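Local coordinates for protein beta 1-3 glucanase (Clostridium beijerinckii NCIMB 8052, PDB 5H4E) that probably hydrolyses the beta-1,3-linkages of glucan chains, as expected of a glycoside hydrolase of family GH64, at residues 150-155 and 160-165; 174-179 and 343-348; 261-264 and 268-271; 241-246 and 250-255. All blocks are in the same frame, centred on the assembly; numbering follows the deposited sequence.

Contact 1 (150-155 and 160-165); sequences INTTRV and YPYNIQ
Y162 reaches across from the strand 162-165 to meet T152, T153 and R154, its ring lying between a threonine on one face and a guanidinium at its edge. From CB the side chain starts between the backbone N and the carbonyl carbon (chi1 74°), which carries the ring over to the other segment. Along one side, Y162 CD1 and CE1 lie beneath T152 CG2, a CH-pi contact with the methyl 3.8 Å from the ring centroid and nearly over the face. Along the other side, Y162 CE2 approaches R154 CZ at 3.4 Å; the guanidinium and ring planes stand 71° apart, so the ring edge points into a guanidinium face. Further out, Y162 CZ lies 3.5 Å from T152 CB. At the tip, Y162 OH accepts T153 N-H at 2.9 Å and 161°, and it also bonds to W138 O, which should fix the rotation of the hydroxyl, its proton going to the carbonyl. At the base of the side chain, a water joins T152 OG1 to Y162 O. Beside T152, I164 CD1 packs against T152 CG2 (3.7 Å) and I150 CG1 (3.9 Å). R154 NH2 forms salt bridges with D178 and E137. The buried contact joins the end of strand 147-151 to strand 162-168, with strand 136-144 packed against I150, T153, Y162 and I164, and strand 366-374 against I164.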
loop_
_atom_site.group_PDB
_atom_site.type_symbol
_atom_site.label_atom_id
_atom_site.label_comp_id
_atom_site.label_asym_id
_atom_site.label_seq_id
_atom_site.Cartn_x
_atom_site.Cartn_y
_atom_site.Cartn_z
ATOM N N ILE A 150 -2.273 8.941 -6.658
ATOM C CA ILE A 150 -3.027 7.703 -6.754
ATOM C C ILE A 150 -2.038 6.576 -7.019
ATOM O O ILE A 150 -1.026 6.784 -7.696
ATOM C CB ILE A 150 -4.133 7.792 -7.848
ATOM C CG1 ILE A 150 -4.930 6.488 -7.923
ATOM C CG2 ILE A 150 -3.538 8.177 -9.220
ATOM C CD1 ILE A 150 -6.239 6.619 -8.682
ATOM N N ASN A 151 -2.272 5.404 -6.429
ATOM C CA ASN A 151 -1.328 4.301 -6.623
ATOM C C ASN A 151 -1.964 2.924 -6.461
ATOM O O ASN A 151 -2.932 2.758 -5.706
ATOM C CB ASN A 151 -0.131 4.422 -5.650
ATOM C CG ASN A 151 -0.557 4.421 -4.185
ATOM O OD1 ASN A 151 -0.884 5.465 -3.628
ATOM N ND2 ASN A 151 -0.556 3.242 -3.555
ATOM N N THR A 152 -1.421 1.955 -7.197
ATOM C CA THR A 152 -1.616 0.545 -6.868
ATOM C C THR A 152 -0.767 0.226 -5.647
ATOM O O THR A 152 0.170 0.966 -5.319
ATOM C CB THR A 152 -1.197 -0.388 -8.009
ATOM O OG1 THR A 152 0.226 -0.323 -8.197
ATOM C CG2 THR A 152 -1.896 -0.029 -9.309
ATOM N N THR A 153 -1.047 -0.884 -4.973
ATOM C CA THR A 153 -0.206 -1.223 -3.842
ATOM C C THR A 153 -0.032 -2.725 -3.685
ATOM O O THR A 153 -1.008 -3.476 -3.736
ATOM C CB THR A 153 -0.771 -0.628 -2.529
ATOM O OG1 THR A 153 0.019 -1.076 -1.427
ATOM C CG2 THR A 153 -2.234 -1.035 -2.308
ATOM N N ARG A 154 1.215 -3.157 -3.513
ATOM C CA ARG A 154 1.481 -4.549 -3.159
ATOM C C ARG A 154 2.009 -4.626 -1.738
ATOM O O ARG A 154 2.725 -5.552 -1.386
ATOM C CB ARG A 154 2.482 -5.195 -4.127
ATOM C CG ARG A 154 1.821 -5.922 -5.289
ATOM C CD ARG A 154 1.034 -4.948 -6.158
ATOM N NE ARG A 154 0.174 -5.628 -7.127
ATOM C CZ ARG A 154 -1.047 -6.079 -6.864
ATOM N NH1 ARG A 154 -1.574 -5.931 -5.647
ATOM N NH2 ARG A 154 -1.750 -6.674 -7.821
ATOM N N VAL A 155 1.644 -3.659 -0.909
ATOM C CA VAL A 155 2.167 -3.617 0.451
ATOM C C VAL A 155 1.616 -4.773 1.287
ATOM O O VAL A 155 2.322 -5.327 2.119
ATOM C CB VAL A 155 1.852 -2.257 1.104
ATOM C CG1 VAL A 155 2.148 -2.283 2.599
ATOM C CG2 VAL A 155 2.677 -1.174 0.414
ATOM N N TYR A 160 -4.535 -9.940 -8.080
ATOM C CA TYR A 160 -4.652 -9.950 -9.533
ATOM C C TYR A 160 -3.911 -8.755 -10.120
ATOM O O TYR A 160 -3.736 -7.748 -9.437
ATOM C CB TYR A 160 -6.134 -9.964 -9.978
ATOM C CG TYR A 160 -6.999 -8.775 -9.585
ATOM C CD1 TYR A 160 -6.877 -7.554 -10.242
ATOM C CD2 TYR A 160 -7.973 -8.893 -8.588
ATOM C CE1 TYR A 160 -7.679 -6.467 -9.901
ATOM C CE2 TYR A 160 -8.794 -7.810 -8.240
ATOM C CZ TYR A 160 -8.636 -6.599 -8.906
ATOM O OH TYR A 160 -9.431 -5.521 -8.588
ATOM N N PRO A 161 -3.451 -8.865 -11.377
ATOM C CA PRO A 161 -2.672 -7.750 -11.926
ATOM C C PRO A 161 -3.531 -6.519 -12.217
ATOM O O PRO A 161 -4.632 -6.642 -12.772
ATOM C CB PRO A 161 -2.100 -8.326 -13.219
ATOM C CG PRO A 161 -3.031 -9.421 -13.600
ATOM C CD PRO A 161 -3.506 -10.009 -12.299
ATOM N N TYR A 162 -3.046 -5.344 -11.826
ATOM C CA TYR A 162 -3.749 -4.104 -12.153
ATOM C C TYR A 162 -2.775 -2.939 -12.238
ATOM O O TYR A 162 -1.659 -2.999 -11.729
ATOM C CB TYR A 162 -4.890 -3.813 -11.151
ATOM C CG TYR A 162 -4.511 -3.321 -9.757
ATOM C CD1 TYR A 162 -5.117 -2.202 -9.208
ATOM C CD2 TYR A 162 -3.589 -4.015 -8.966
ATOM C CE1 TYR A 162 -4.800 -1.771 -7.912
ATOM C CE2 TYR A 162 -3.268 -3.587 -7.683
ATOM C CZ TYR A 162 -3.874 -2.468 -7.165
ATOM O OH TYR A 162 -3.550 -2.043 -5.877
ATOM N N ASN A 163 -3.182 -1.911 -12.965
ATOM C CA ASN A 163 -2.309 -0.772 -13.183
ATOM C C ASN A 163 -3.201 0.427 -13.359
ATOM O O ASN A 163 -4.404 0.276 -13.621
ATOM C CB ASN A 163 -1.381 -0.996 -14.402
ATOM C CG ASN A 163 -2.134 -1.129 -15.727
ATOM O OD1 ASN A 163 -2.572 -0.139 -16.321
ATOM N ND2 ASN A 163 -2.248 -2.354 -16.213
ATOM N N ILE A 164 -2.636 1.616 -13.195
ATOM C CA ILE A 164 -3.429 2.821 -13.253
ATOM C C ILE A 164 -2.773 3.790 -14.222
ATOM O O ILE A 164 -1.551 3.963 -14.208
ATOM C CB ILE A 164 -3.577 3.464 -11.841
ATOM C CG1 ILE A 164 -4.234 2.466 -10.872
ATOM C CG2 ILE A 164 -4.341 4.813 -11.914
ATOM C CD1 ILE A 164 -4.189 2.906 -9.412
ATOM N N GLN A 165 -3.591 4.397 -15.071
ATOM C CA GLN A 165 -3.139 5.498 -15.917
ATOM C C GLN A 165 -3.697 6.807 -15.392
ATOM O O GLN A 165 -4.907 6.982 -15.347
ATOM C CB GLN A 165 -3.581 5.294 -17.366
ATOM C CG GLN A 165 -3.272 6.503 -18.275
ATOM C CD GLN A 165 -3.909 6.371 -19.654
ATOM O OE1 GLN A 165 -4.772 5.520 -19.869
ATOM N NE2 GLN A 165 -3.471 7.205 -20.597
HETATM O O HOH W 1 0.095 -2.844 -9.312
#

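Contact 2 (174-179 and 343-348); sequences KTYGDT and ENKSYG
Y176 and K345 mark the closest backbone approach, their CA atoms 6.4 Å apart, where the strand 174-177 passes the irregular chain 343-348, whose residues E343 and N344 both have left-handed helical backbone angles. Direct backbone bonds join G177 to Y342 and T179 to H340, but the gap between Y176 and K345 is too wide for pairing, and from E343 to K345 side chains and water take over. K345 lays its CG over one face of the Y176 ring, a CH-pi contact 4.1 Å from the centroid and only 15° off the ring normal. The two side chains run alongside, pointing the same way, and K345 CE comes to 4.0 Å from Y176 OH; the lysine continues past the ring to bond D356 O through NZ. E343 takes the edge of the same ring: its OE2 lies in the ring plane, 4.0 Å from Y176 CE1, with the carboxylate nearly perpendicular to the ring. K174 curls up from the strand through bends at chi2 and chi3, which bring NZ to E343 OE2 at 2.8 Å in a salt bridge on the syn lone pair. Water fills the seam: one molecule donates to T175 O and to E343 OE2, so that this oxygen is gripped by both ammonium and water, and another accepts from G177 N at 2.7 Å and lies 2.8 Å from K345 O, to which it can donate. Lying at the surface, the ion pair is probably screened by solvent and gives a modest attraction.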
loop_
_atom_site.group_PDB
_atom_site.type_symbol
_atom_site.label_atom_id
_atom_site.label_comp_id
_atom_site.label_asym_id
_atom_site.label_seq_id
_atom_site.Cartn_x
_atom_site.Cartn_y
_atom_site.Cartn_z
ATOM N N LYS A 174 0.814 9.186 -17.362
ATOM C CA LYS A 174 1.671 8.094 -16.909
ATOM C C LYS A 174 0.857 6.883 -16.464
ATOM O O LYS A 174 -0.267 7.022 -15.999
ATOM C CB LYS A 174 2.570 8.553 -15.756
ATOM C CG LYS A 174 3.560 9.652 -16.126
ATOM C CD LYS A 174 4.522 9.196 -17.214
ATOM C CE LYS A 174 5.445 8.089 -16.732
ATOM N NZ LYS A 174 6.446 7.702 -17.782
ATOM N N THR A 175 1.454 5.704 -16.600
ATOM C CA THR A 175 0.816 4.443 -16.224
ATOM C C THR A 175 1.762 3.609 -15.365
ATOM O O THR A 175 2.838 3.216 -15.821
ATOM C CB THR A 175 0.394 3.624 -17.469
ATOM O OG1 THR A 175 -0.528 4.394 -18.248
ATOM C CG2 THR A 175 -0.278 2.301 -17.068
ATOM N N TYR A 176 1.363 3.354 -14.120
ATOM C CA TYR A 176 2.153 2.526 -13.211
ATOM C C TYR A 176 1.317 1.363 -12.690
ATOM O O TYR A 176 0.145 1.538 -12.342
ATOM C CB TYR A 176 2.672 3.331 -12.020
ATOM C CG TYR A 176 3.632 4.448 -12.353
ATOM C CD1 TYR A 176 4.412 4.408 -13.505
ATOM C CD2 TYR A 176 3.780 5.529 -11.497
ATOM C CE1 TYR A 176 5.304 5.430 -13.802
ATOM C CE2 TYR A 176 4.673 6.560 -11.783
ATOM C CZ TYR A 176 5.428 6.501 -12.943
ATOM O OH TYR A 176 6.317 7.511 -13.250
ATOM N N GLY A 177 1.928 0.183 -12.634
ATOM C CA GLY A 177 1.292 -0.983 -12.047
ATOM C C GLY A 177 1.910 -2.273 -12.547
ATOM O O GLY A 177 3.027 -2.263 -13.086
ATOM N N ASP A 178 1.204 -3.384 -12.339
ATOM C CA ASP A 178 1.714 -4.711 -12.699
ATOM C C ASP A 178 1.807 -4.912 -14.195
ATOM O O ASP A 178 1.001 -4.368 -14.950
ATOM C CB ASP A 178 0.811 -5.814 -12.140
ATOM C CG ASP A 178 0.531 -5.647 -10.668
ATOM O OD1 ASP A 178 1.466 -5.282 -9.929
ATOM O OD2 ASP A 178 -0.626 -5.851 -10.261
ATOM N N THR A 179 2.745 -5.751 -14.614
ATOM C CA THR A 179 2.756 -6.251 -15.987
ATOM C C THR A 179 2.631 -7.762 -15.962
ATOM O O THR A 179 3.237 -8.417 -15.116
ATOM C CB THR A 179 4.042 -5.884 -16.741
ATOM O OG1 THR A 179 5.158 -6.528 -16.106
ATOM C CG2 THR A 179 4.245 -4.391 -16.724
ATOM N N GLU A 343 8.267 0.405 -15.705
ATOM C CA GLU A 343 9.406 1.205 -15.247
ATOM C C GLU A 343 9.895 0.799 -13.865
ATOM O O GLU A 343 10.489 1.612 -13.145
ATOM C CB GLU A 343 9.049 2.690 -15.237
ATOM C CG GLU A 343 8.631 3.215 -16.586
ATOM C CD GLU A 343 8.330 4.698 -16.555
ATOM O OE1 GLU A 343 9.084 5.445 -15.912
ATOM O OE2 GLU A 343 7.338 5.116 -17.182
ATOM N N ASN A 344 9.655 -0.461 -13.514
ATOM C CA ASN A 344 10.016 -0.996 -12.203
ATOM C C ASN A 344 9.478 -0.195 -11.015
ATOM O O ASN A 344 10.079 -0.209 -9.937
ATOM C CB ASN A 344 11.535 -1.124 -12.091
ATOM C CG ASN A 344 12.056 -2.378 -12.770
ATOM O OD1 ASN A 344 11.555 -2.785 -13.822
ATOM N ND2 ASN A 344 13.044 -3.016 -12.152
ATOM N N LYS A 345 8.337 0.467 -11.214
ATOM C CA LYS A 345 7.691 1.259 -10.170
ATOM C C LYS A 345 6.658 0.420 -9.431
ATOM O O LYS A 345 5.702 -0.063 -10.031
ATOM C CB LYS A 345 7.005 2.490 -10.753
ATOM C CG LYS A 345 7.892 3.400 -11.566
ATOM C CD LYS A 345 8.657 4.348 -10.691
ATOM C CE LYS A 345 9.272 5.452 -11.549
ATOM N NZ LYS A 345 10.262 6.237 -10.787
ATOM N N SER A 346 6.823 0.271 -8.128
ATOM C CA SER A 346 5.900 -0.576 -7.377
ATOM C C SER A 346 5.902 -0.212 -5.898
ATOM O O SER A 346 6.959 0.118 -5.329
ATOM C CB SER A 346 6.276 -2.059 -7.562
ATOM O OG SER A 346 5.403 -2.916 -6.833
ATOM N N TYR A 347 4.725 -0.254 -5.274
ATOM C CA TYR A 347 4.683 -0.228 -3.818
ATOM C C TYR A 347 4.850 -1.646 -3.273
ATOM O O TYR A 347 3.857 -2.325 -2.988
ATOM C CB TYR A 347 3.375 0.378 -3.300
ATOM C CG TYR A 347 3.522 1.788 -2.779
ATOM C CD1 TYR A 347 4.309 2.053 -1.659
ATOM C CD2 TYR A 347 2.812 2.849 -3.358
ATOM C CE1 TYR A 347 4.439 3.344 -1.161
ATOM C CE2 TYR A 347 2.927 4.148 -2.856
ATOM C CZ TYR A 347 3.745 4.387 -1.755
ATOM O OH TYR A 347 3.876 5.668 -1.245
ATOM N N GLY A 348 6.096 -2.094 -3.125
ATOM C CA GLY A 348 6.369 -3.450 -2.658
ATOM C C GLY A 348 6.433 -3.548 -1.139
ATOM O O GLY A 348 6.331 -4.632 -0.562
HETATM O O HOH W 2 8.032 7.530 -15.032
HETATM O O HOH W 3 5.094 3.667 -17.459
HETATM O O HOH W 4 4.628 0.606 -12.541
#

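Contact 3 (261-264 and 268-271); sequences VFNK and AYNL
N263 and Y269 lie side by side and point the same way, the amide laid flat over one face of the phenol ring with only 14° between their planes. N263 CB sits over the middle of the ring, 3.9 Å from its centroid, and the amide runs on toward the hydroxyl end, where N263 ND2 comes to 3.6 Å from Y269 CE2. With N263 CG between its backbone N and carbonyl carbon, chi1 70° raises the amide beside the ring and chi2 -14° turns it nearly parallel. Polar ends are satisfied around the stack: N263 ND2 bonds G267 O and a water, and Y269 OH bonds E241 OE1. At the edge, V261 O lies in the ring plane, 3.4 Å from Y269 CD1, while Y269 CB packs on V261 CG1. F262 and L271 instead project together from the other side of the strand, with CB atoms 4.1 Å apart, and L271 CD1 reaches on to K264 CB. Their backbones form a hydrogen-bonded antiparallel pair: F262 N donates to L271 O (2.7 Å), and F262 O accepts from L271 N (2.9 Å) as well as from N270 N, the latter tilted from the carbonyl plane. Two residues, N270 and L271, thus face the single residue F262. This is a classic beta bulge, placed where the chain returns from the turn after strand 259-264 to start strand 271-273.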
loop_
_atom_site.group_PDB
_atom_site.type_symbol
_atom_site.label_atom_id
_atom_site.label_comp_id
_atom_site.label_asym_id
_atom_site.label_seq_id
_atom_site.Cartn_x
_atom_site.Cartn_y
_atom_site.Cartn_z
ATOM N N VAL A 261 21.086 8.145 16.133
ATOM C CA VAL A 261 21.000 9.599 16.282
ATOM C C VAL A 261 21.590 10.371 15.101
ATOM O O VAL A 261 22.735 10.148 14.699
ATOM C CB VAL A 261 21.719 10.053 17.575
ATOM C CG1 VAL A 261 21.199 11.406 18.021
ATOM C CG2 VAL A 261 21.542 9.001 18.666
ATOM N N PHE A 262 20.804 11.294 14.558
ATOM C CA PHE A 262 21.201 12.043 13.378
ATOM C C PHE A 262 21.277 13.544 13.622
ATOM O O PHE A 262 20.644 14.092 14.531
ATOM C CB PHE A 262 20.226 11.792 12.213
ATOM C CG PHE A 262 20.254 10.381 11.671
ATOM C CD1 PHE A 262 19.666 9.342 12.377
ATOM C CD2 PHE A 262 20.841 10.106 10.439
ATOM C CE1 PHE A 262 19.671 8.058 11.879
ATOM C CE2 PHE A 262 20.858 8.816 9.936
ATOM C CZ PHE A 262 20.279 7.790 10.655
ATOM N N ASN A 263 22.055 14.204 12.780
ATOM C CA ASN A 263 22.022 15.650 12.682
ATOM C C ASN A 263 21.521 16.033 11.301
ATOM O O ASN A 263 21.311 15.163 10.456
ATOM C CB ASN A 263 23.401 16.251 12.955
ATOM C CG ASN A 263 24.408 15.964 11.850
ATOM O OD1 ASN A 263 24.192 15.110 10.983
ATOM N ND2 ASN A 263 25.540 16.665 11.898
ATOM N N LYS A 264 21.329 17.325 11.077
ATOM C CA LYS A 264 20.844 17.828 9.801
ATOM C C LYS A 264 21.721 18.979 9.331
ATOM O O LYS A 264 21.917 19.952 10.061
ATOM C CB LYS A 264 19.386 18.276 9.929
ATOM C CG LYS A 264 18.774 18.841 8.668
ATOM C CD LYS A 264 17.342 19.285 8.965
ATOM C CE LYS A 264 16.645 19.870 7.753
ATOM N NZ LYS A 264 15.223 20.177 8.087
ATOM N N ALA A 268 23.743 19.819 15.399
ATOM C CA ALA A 268 23.845 18.927 16.554
ATOM C C ALA A 268 23.097 17.627 16.290
ATOM O O ALA A 268 22.111 17.614 15.552
ATOM C CB ALA A 268 23.297 19.593 17.799
ATOM N N TYR A 269 23.548 16.542 16.906
ATOM C CA TYR A 269 22.860 15.268 16.751
ATOM C C TYR A 269 21.693 15.171 17.727
ATOM O O TYR A 269 21.889 14.914 18.916
ATOM C CB TYR A 269 23.820 14.099 16.958
ATOM C CG TYR A 269 24.843 13.949 15.846
ATOM C CD1 TYR A 269 24.798 12.867 14.973
ATOM C CD2 TYR A 269 25.853 14.886 15.671
ATOM C CE1 TYR A 269 25.731 12.724 13.963
ATOM C CE2 TYR A 269 26.798 14.743 14.662
ATOM C CZ TYR A 269 26.726 13.662 13.815
ATOM O OH TYR A 269 27.658 13.513 12.814
ATOM N N ASN A 270 20.482 15.370 17.209
ATOM C CA ASN A 270 19.277 15.401 18.046
ATOM C C ASN A 270 18.041 14.837 17.347
ATOM O O ASN A 270 16.909 15.061 17.780
ATOM C CB ASN A 270 18.999 16.835 18.512
ATOM C CG ASN A 270 19.068 17.841 17.382
ATOM O OD1 ASN A 270 18.634 17.574 16.255
ATOM N ND2 ASN A 270 19.633 19.010 17.672
ATOM N N LEU A 271 18.262 14.101 16.266
ATOM C CA LEU A 271 17.165 13.471 15.544
ATOM C C LEU A 271 17.246 11.963 15.747
ATOM O O LEU A 271 18.235 11.333 15.375
ATOM C CB LEU A 271 17.217 13.848 14.067
ATOM C CG LEU A 271 17.182 15.348 13.761
ATOM C CD1 LEU A 271 17.597 15.620 12.334
ATOM C CD2 LEU A 271 15.787 15.930 14.013
HETATM O O HOH W 5 27.900 16.057 10.458
HETATM O O HOH W 6 21.154 18.957 13.296
#

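Contact 4 (241-246 and 250-255); sequences ELTFTC and TYSGHV
The beta hairpin of strands 242-246 and 249-256 is held here, with L242 facing G253 and F244 facing Y251 as hydrogen-bonded antiparallel pairs, T243-S252 as the non-hydrogen-bonded pair between them and T245-T250 as the next one toward the turn. L242 N meets G253 O almost straight (2.9 Å, 175°), and Y251 N meets F244 O at 2.8 Å. On the face of T243, T245, T250 and S252, the hydroxyls meet in two groups. T245 OG1 and T250 OG1 are hydrogen-bonded at 2.8 Å, and T243 OG1 lies 2.9 Å from S252 OG. S252 OG donates to E241 OE1 on its anti lone pair; the glutamate bends at chi2 to bring its carboxylate over, where OE2 also passes 3.4 Å from H254 CB. On the opposite face, F244 and Y251 have planes 26° apart but slid past each other, so little ring overlap results; Y251 CB and CD2 both come to 3.7 Å from the F244 rim, at CE1 and CZ respectively. C246 SG comes up to the edge of the Y251 ring, 4.0 Å from CE2, a sulfur-aromatic contact. Y251 OH goes on to D295 and R248. This aromatic face packs on helix 294-309, through Q302 against F244 and C246 and I299 against Y251, while strand 259-264 continues the sheet beyond strand 249-256.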
loop_
_atom_site.group_PDB
_atom_site.type_symbol
_atom_site.label_atom_id
_atom_site.label_comp_id
_atom_site.label_asym_id
_atom_site.label_seq_id
_atom_site.Cartn_x
_atom_site.Cartn_y
_atom_site.Cartn_z
ATOM N N GLU A 241 29.947 6.629 10.541
ATOM C CA GLU A 241 28.855 7.552 10.235
ATOM C C GLU A 241 28.031 7.061 9.058
ATOM O O GLU A 241 28.575 6.587 8.054
ATOM C CB GLU A 241 29.376 8.959 9.920
ATOM C CG GLU A 241 29.808 9.770 11.133
ATOM C CD GLU A 241 28.641 10.186 12.017
ATOM O OE1 GLU A 241 27.713 10.872 11.522
ATOM O OE2 GLU A 241 28.671 9.843 13.217
ATOM N N LEU A 242 26.718 7.175 9.199
ATOM C CA LEU A 242 25.789 6.964 8.098
ATOM C C LEU A 242 25.394 8.329 7.574
ATOM O O LEU A 242 24.686 9.074 8.247
ATOM C CB LEU A 242 24.559 6.179 8.566
ATOM C CG LEU A 242 23.366 6.033 7.623
ATOM C CD1 LEU A 242 23.819 5.540 6.286
ATOM C CD2 LEU A 242 22.384 5.039 8.225
ATOM N N THR A 243 25.858 8.667 6.384
ATOM C CA THR A 243 25.594 9.984 5.830
ATOM C C THR A 243 24.878 9.884 4.504
ATOM O O THR A 243 25.336 9.185 3.597
ATOM C CB THR A 243 26.886 10.774 5.641
ATOM O OG1 THR A 243 27.578 10.836 6.896
ATOM C CG2 THR A 243 26.586 12.182 5.149
ATOM N N PHE A 244 23.747 10.577 4.396
ATOM C CA PHE A 244 22.986 10.555 3.163
ATOM C C PHE A 244 22.344 11.908 2.875
ATOM O O PHE A 244 22.155 12.740 3.768
ATOM C CB PHE A 244 21.928 9.445 3.202
ATOM C CG PHE A 244 20.747 9.744 4.090
ATOM C CD1 PHE A 244 20.764 9.394 5.434
ATOM C CD2 PHE A 244 19.603 10.339 3.570
ATOM C CE1 PHE A 244 19.665 9.654 6.247
ATOM C CE2 PHE A 244 18.504 10.600 4.378
ATOM C CZ PHE A 244 18.540 10.263 5.715
ATOM N N THR A 245 22.024 12.116 1.606
ATOM C CA THR A 245 21.384 13.336 1.169
ATOM C C THR A 245 20.115 13.003 0.405
ATOM O O THR A 245 20.118 12.122 -0.450
ATOM C CB THR A 245 22.320 14.166 0.283
ATOM O OG1 THR A 245 23.541 14.414 0.989
ATOM C CG2 THR A 245 21.675 15.493 -0.091
ATOM N N CYS A 246 19.026 13.686 0.745
ATOM C CA CYS A 246 17.813 13.664 -0.061
ATOM C C CYS A 246 17.393 15.106 -0.312
ATOM O O CYS A 246 18.189 16.025 -0.116
ATOM C CB CYS A 246 16.696 12.866 0.624
ATOM S SG CYS A 246 16.256 13.370 2.318
ATOM N N THR A 250 21.034 17.080 4.029
ATOM C CA THR A 250 21.968 16.000 4.328
ATOM C C THR A 250 21.929 15.632 5.808
ATOM O O THR A 250 22.118 16.484 6.694
ATOM C CB THR A 250 23.410 16.364 3.931
ATOM O OG1 THR A 250 23.451 16.691 2.538
ATOM C CG2 THR A 250 24.354 15.183 4.193
ATOM N N TYR A 251 21.679 14.353 6.063
ATOM C CA TYR A 251 21.599 13.831 7.415
ATOM C C TYR A 251 22.785 12.922 7.709
ATOM O O TYR A 251 23.225 12.184 6.838
ATOM C CB TYR A 251 20.300 13.054 7.612
ATOM C CG TYR A 251 19.044 13.866 7.403
ATOM C CD1 TYR A 251 18.435 14.524 8.467
ATOM C CD2 TYR A 251 18.453 13.962 6.143
ATOM C CE1 TYR A 251 17.275 15.265 8.287
ATOM C CE2 TYR A 251 17.293 14.708 5.947
ATOM C CZ TYR A 251 16.708 15.350 7.023
ATOM O OH TYR A 251 15.554 16.079 6.840
ATOM N N SER A 252 23.296 12.965 8.934
ATOM C CA SER A 252 24.374 12.071 9.313
ATOM C C SER A 252 24.064 11.423 10.652
ATOM O O SER A 252 23.683 12.098 11.598
ATOM C CB SER A 252 25.705 12.830 9.365
ATOM O OG SER A 252 26.799 11.931 9.434
ATOM N N GLY A 253 24.229 10.112 10.747
ATOM C CA GLY A 253 23.812 9.418 11.945
ATOM C C GLY A 253 24.823 8.433 12.479
ATOM O O GLY A 253 25.739 8.016 11.762
ATOM N N HIS A 254 24.655 8.070 13.749
ATOM C CA HIS A 254 25.472 7.050 14.391
ATOM C C HIS A 254 24.676 6.419 15.521
ATOM O O HIS A 254 23.754 7.029 16.057
ATOM C CB HIS A 254 26.805 7.629 14.908
ATOM C CG HIS A 254 26.650 8.734 15.913
ATOM N ND1 HIS A 254 25.558 9.570 15.942
ATOM C CD2 HIS A 254 27.471 9.156 16.903
ATOM C CE1 HIS A 254 25.701 10.450 16.918
ATOM N NE2 HIS A 254 26.857 10.222 17.513
ATOM N N VAL A 255 25.019 5.187 15.868
ATOM C CA VAL A 255 24.300 4.484 16.919
ATOM C C VAL A 255 24.944 4.822 18.254
ATOM O O VAL A 255 26.150 4.627 18.441
ATOM C CB VAL A 255 24.297 2.966 16.684
ATOM C CG1 VAL A 255 23.732 2.215 17.888
ATOM C CG2 VAL A 255 23.525 2.626 15.399
#

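Contacts 1 and 2 lie close together, linked by the R154-D178 salt bridge and by neighbouring strands 162-168 and 173-177 of one sheet; contact 1 is buried, and its ring packing and the backbone N-H held by a tyrosine hydroxyl give way in contact 2 to a surface ion pair and water bridges. Contacts 3 and 4 share a separate four-stranded antiparallel sheet, their centres about 36 and 32 Å from that of contact 1, and adjoin through strands 249-256 and 259-264. Both are only partly buried and combine backbone pairing, regular in contact 4 and bulged in contact 3, with side-chain contacts, a polar outer face standing against an apolar one turned to helix 294-309.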